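Local coordinates for protein Fc fragment of IgE receptor II (Bos taurus, PDB 6PWS) that binds the mannose glycoside methyl alpha-mannoside at a calcium site of its C-type lectin domain and is probably a cell-surface IgE receptor, at residues Gly24-Trp30 and Gly120-Trp126. Numbering follows the deposited sequence.
Sequences GEGAKKW and GSELHGW
Hydrogen bonds pair Gly24 with Trp126 and Lys28 with Leu123 in antiparallel register, and a one-residue shift between Glu25 and Lys28 marks a beta bulge. Trp126 N donates to Gly24 O (3.1 Å), Gly26 N to His124 O and Lys28 N to Leu123 O (both 2.9 Å); Gly24 N to Trp126 O and Leu123 N to Lys28 O are weak, bent below 130° at the hydrogen.

Aromatic packing centres on the Trp126 indole, held between two CH-pi contacts. Gly24, lacking a side chain, lets its CA lie 3.4 Å from the six-membered ring centroid, on the ring normal; Lys28 CD covers the opposite face, 4.0 Å from the five-membered centroid. Chi1 of 34°, with CG between backbone N and carbonyl carbon, lays the indole between them. NE1 meets a Gly26 O lone pair in the carbonyl plane (3.0 Å); that oxygen lies near the ring plane, which helps fix the indole's rotation.

The Glu25 carboxylate is parallel to the His124 ring within 2° but offset from its plane; a water 2.8 Å from Glu25 OE2 and 2.7 Å from His124 ND1 links them. Lys29 and Glu122 run alongside, NZ to OE2 4.5 Å, beyond a salt bridge.

In this C-type lectin fold the pairing joins the chain entering helix 30-39 to strand 123-131; Ala33, Ala36 and Cys37 of that helix and Trp66 of strand 65-67 pack against Trp126.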
ATOM      1  N   GLY A  24       8.607   4.267   2.350  1.00  5.29           N
ATOM      2  CA  GLY A  24       9.011   4.237   3.740  1.00  5.77           C
ATOM      3  C   GLY A  24       9.758   2.967   4.092  1.00  5.61           C
ATOM      4  O   GLY A  24       9.500   1.889   3.550  1.00  5.57           O
ATOM      5  N   GLU A  25      10.678   3.096   5.034  1.00  6.37           N
ATOM      6  CA  GLU A  25      11.499   1.989   5.486  1.00  6.83           C
ATOM      7  C   GLU A  25      11.573   2.046   7.000  1.00  7.14           C
ATOM      8  O   GLU A  25      11.674   3.128   7.591  1.00  8.54           O
ATOM      9  CB  GLU A  25      12.905   2.071   4.873  1.00  7.87           C
ATOM     10  CG  GLU A  25      13.676   0.765   4.854  1.00  8.55           C
ATOM     11  CD  GLU A  25      14.255   0.361   6.191  1.00  8.33           C
ATOM     12  OE1 GLU A  25      14.761   1.246   6.923  1.00 10.12           O
ATOM     13  OE2 GLU A  25      14.221  -0.861   6.493  1.00  9.17           O
ATOM     14  N   GLY A  26      11.563   0.866   7.614  1.00  7.10           N
ATOM     15  CA  GLY A  26      11.619   0.714   9.053  1.00  7.63           C
ATOM     16  C   GLY A  26      10.425  -0.082   9.539  1.00  7.34           C
ATOM     17  O   GLY A  26       9.306   0.120   9.065  1.00  7.94           O
ATOM     18  N   ALA A  27      10.648  -0.972  10.501  1.00  7.27           N
ATOM     19  CA  ALA A  27       9.658  -1.962  10.895  1.00  7.72           C
ATOM     20  C   ALA A  27       8.416  -1.301  11.477  1.00  7.48           C
ATOM     21  O   ALA A  27       8.501  -0.552  12.453  1.00  9.83           O
ATOM     22  CB  ALA A  27      10.279  -2.911  11.920  1.00  9.32           C
ATOM     23  N   LYS A  28       7.253  -1.630  10.902  1.00  6.10           N
ATOM     24  CA  LYS A  28       5.976  -1.091  11.348  1.00  6.33           C
ATOM     25  C   LYS A  28       4.869  -2.107  11.119  1.00  5.41           C
ATOM     26  O   LYS A  28       4.837  -2.768  10.079  1.00  5.63           O
ATOM     27  CB  LYS A  28       5.628   0.198  10.605  1.00  7.38           C
ATOM     28  CG  LYS A  28       6.597   1.321  10.942  1.00  9.38           C
ATOM     29  CD  LYS A  28       6.128   2.678  10.472  1.00 10.14           C
ATOM     30  CE  LYS A  28       7.195   3.732  10.642  1.00 11.51           C
ATOM     31  NZ  LYS A  28       7.526   3.997  12.065  1.00 13.41           N
ATOM     32  N   LYS A  29       3.955  -2.198  12.085  1.00  5.49           N
ATOM     33  CA  LYS A  29       2.679  -2.872  11.893  1.00  5.41           C
ATOM     34  C   LYS A  29       1.809  -2.012  10.975  1.00  5.07           C
ATOM     35  O   LYS A  29       2.082  -0.834  10.754  1.00  5.47           O
ATOM     36  CB  LYS A  29       2.000  -3.070  13.248  1.00  7.09           C
ATOM     37  CG  LYS A  29       2.828  -3.873  14.238  1.00  9.10           C
ATOM     38  CD  LYS A  29       2.143  -4.010  15.588  1.00 11.48           C
ATOM     39  CE  LYS A  29       3.012  -4.772  16.578  1.00 14.82           C
ATOM     40  NZ  LYS A  29       2.361  -4.917  17.899  1.00 17.19           N
ATOM     41  N   TRP A  30       0.722  -2.584  10.438  1.00  5.14           N
ATOM     42  CA  TRP A  30      -0.062  -1.844   9.443  1.00  5.22           C
ATOM     43  C   TRP A  30      -0.581  -0.515  10.005  1.00  5.57           C
ATOM     44  O   TRP A  30      -0.474   0.526   9.350  1.00  5.81           O
ATOM     45  CB  TRP A  30      -1.211  -2.694   8.902  1.00  5.09           C
ATOM     46  CG  TRP A  30      -1.983  -2.052   7.784  1.00  4.77           C
ATOM     47  CD1 TRP A  30      -1.675  -2.085   6.456  1.00  4.72           C
ATOM     48  CD2 TRP A  30      -3.201  -1.288   7.886  1.00  5.27           C
ATOM     49  NE1 TRP A  30      -2.614  -1.413   5.726  1.00  4.83           N
ATOM     50  CE2 TRP A  30      -3.560  -0.904   6.575  1.00  5.19           C
ATOM     51  CE3 TRP A  30      -4.031  -0.901   8.949  1.00  6.67           C
ATOM     52  CZ2 TRP A  30      -4.707  -0.164   6.299  1.00  6.00           C
ATOM     53  CZ3 TRP A  30      -5.166  -0.161   8.669  1.00  7.32           C
ATOM     54  CH2 TRP A  30      -5.494   0.197   7.353  1.00  6.96           C
ATOM     55  N   GLY A 120      -0.711  -7.226  12.593  1.00  7.12           N
ATOM     56  CA  GLY A 120       0.389  -6.997  13.516  1.00  8.31           C
ATOM     57  C   GLY A 120       1.772  -7.383  13.027  1.00  8.87           C
ATOM     58  O   GLY A 120       2.735  -7.289  13.796  1.00 10.40           O
ATOM     59  N   SER A 121       1.905  -7.811  11.773  1.00  9.08           N
ATOM     60  CA  SER A 121       3.217  -8.127  11.223  1.00  9.36           C
ATOM     61  C   SER A 121       4.050  -6.862  11.125  1.00  8.97           C
ATOM     62  O   SER A 121       3.555  -5.815  10.709  1.00  9.94           O
ATOM     63  CB  SER A 121       3.090  -8.703   9.812  1.00 11.77           C
ATOM     64  OG  SER A 121       2.422  -9.944   9.797  1.00 14.19           O
ATOM     65  N   GLU A 122       5.336  -6.966  11.465  1.00  8.52           N
ATOM     66  CA  GLU A 122       6.234  -5.809  11.452  1.00  8.75           C
ATOM     67  C   GLU A 122       7.082  -5.755  10.179  1.00  8.75           C
ATOM     68  O   GLU A 122       8.277  -6.071  10.160  1.00 11.10           O
ATOM     69  CB  GLU A 122       7.100  -5.811  12.702  1.00 10.82           C
ATOM     70  CG  GLU A 122       6.282  -5.505  13.932  1.00 14.35           C
ATOM     71  CD  GLU A 122       7.091  -5.382  15.189  1.00 18.58           C
ATOM     72  OE1 GLU A 122       8.268  -5.802  15.194  1.00 20.36           O
ATOM     73  OE2 GLU A 122       6.535  -4.865  16.178  1.00 20.11           O
ATOM     74  N   LEU A 123       6.465  -5.260   9.109  1.00  5.65           N
ATOM     75  CA  LEU A 123       7.138  -5.203   7.821  1.00  5.41           C
ATOM     76  C   LEU A 123       8.136  -4.053   7.780  1.00  5.41           C
ATOM     77  O   LEU A 123       7.959  -3.017   8.421  1.00  6.72           O
ATOM     78  CB  LEU A 123       6.132  -5.042   6.679  1.00  5.62           C
ATOM     79  CG  LEU A 123       5.091  -6.144   6.556  1.00  6.25           C
ATOM     80  CD1 LEU A 123       4.191  -5.879   5.351  1.00  5.91           C
ATOM     81  CD2 LEU A 123       5.735  -7.507   6.448  1.00  8.05           C
ATOM     82  N   HIS A 124       9.172  -4.233   6.961  1.00  5.35           N
ATOM     83  CA  HIS A 124      10.265  -3.271   6.862  1.00  5.88           C
ATOM     84  C   HIS A 124      10.016  -2.179   5.846  1.00  5.59           C
ATOM     85  O   HIS A 124      10.802  -1.228   5.773  1.00  6.78           O
ATOM     86  CB  HIS A 124      11.558  -3.996   6.480  1.00  7.60           C
ATOM     87  CG  HIS A 124      11.944  -5.024   7.472  1.00  9.41           C
ATOM     88  ND1 HIS A 124      12.581  -4.706   8.650  1.00 10.67           N
ATOM     89  CD2 HIS A 124      11.703  -6.353   7.514  1.00 10.57           C
ATOM     90  CE1 HIS A 124      12.752  -5.807   9.360  1.00 11.15           C
ATOM     91  NE2 HIS A 124      12.225  -6.819   8.694  1.00 11.68           N
ATOM     92  N   GLY A 125       8.962  -2.310   5.045  1.00  5.40           N
ATOM     93  CA  GLY A 125       8.609  -1.301   4.078  1.00  5.19           C
ATOM     94  C   GLY A 125       7.137  -0.953   4.162  1.00  4.66           C
ATOM     95  O   GLY A 125       6.307  -1.722   4.649  1.00  4.50           O
ATOM     96  N   TRP A 126       6.828   0.225   3.638  1.00  4.59           N
ATOM     97  CA  TRP A 126       5.456   0.723   3.605  1.00  4.92           C
ATOM     98  C   TRP A 126       5.464   1.847   2.580  1.00  5.37           C
ATOM     99  O   TRP A 126       6.485   2.528   2.435  1.00  7.62           O
ATOM    100  CB  TRP A 126       4.959   1.157   5.013  1.00  5.83           C
ATOM    101  CG  TRP A 126       6.046   1.758   5.899  1.00  6.32           C
ATOM    102  CD1 TRP A 126       6.962   1.069   6.663  1.00  6.18           C
ATOM    103  CD2 TRP A 126       6.351   3.149   6.071  1.00  6.49           C
ATOM    104  NE1 TRP A 126       7.823   1.947   7.268  1.00  6.97           N
ATOM    105  CE2 TRP A 126       7.459   3.226   6.933  1.00  6.73           C
ATOM    106  CE3 TRP A 126       5.785   4.338   5.586  1.00  7.06           C
ATOM    107  CZ2 TRP A 126       8.019   4.436   7.311  1.00  7.86           C
ATOM    108  CZ3 TRP A 126       6.343   5.537   5.965  1.00  7.88           C
ATOM    109  CH2 TRP A 126       7.444   5.579   6.822  1.00  8.25           C
TER
HETATM  110  O   HOH W   1      13.526  -2.172   8.860  1.00 18.07           O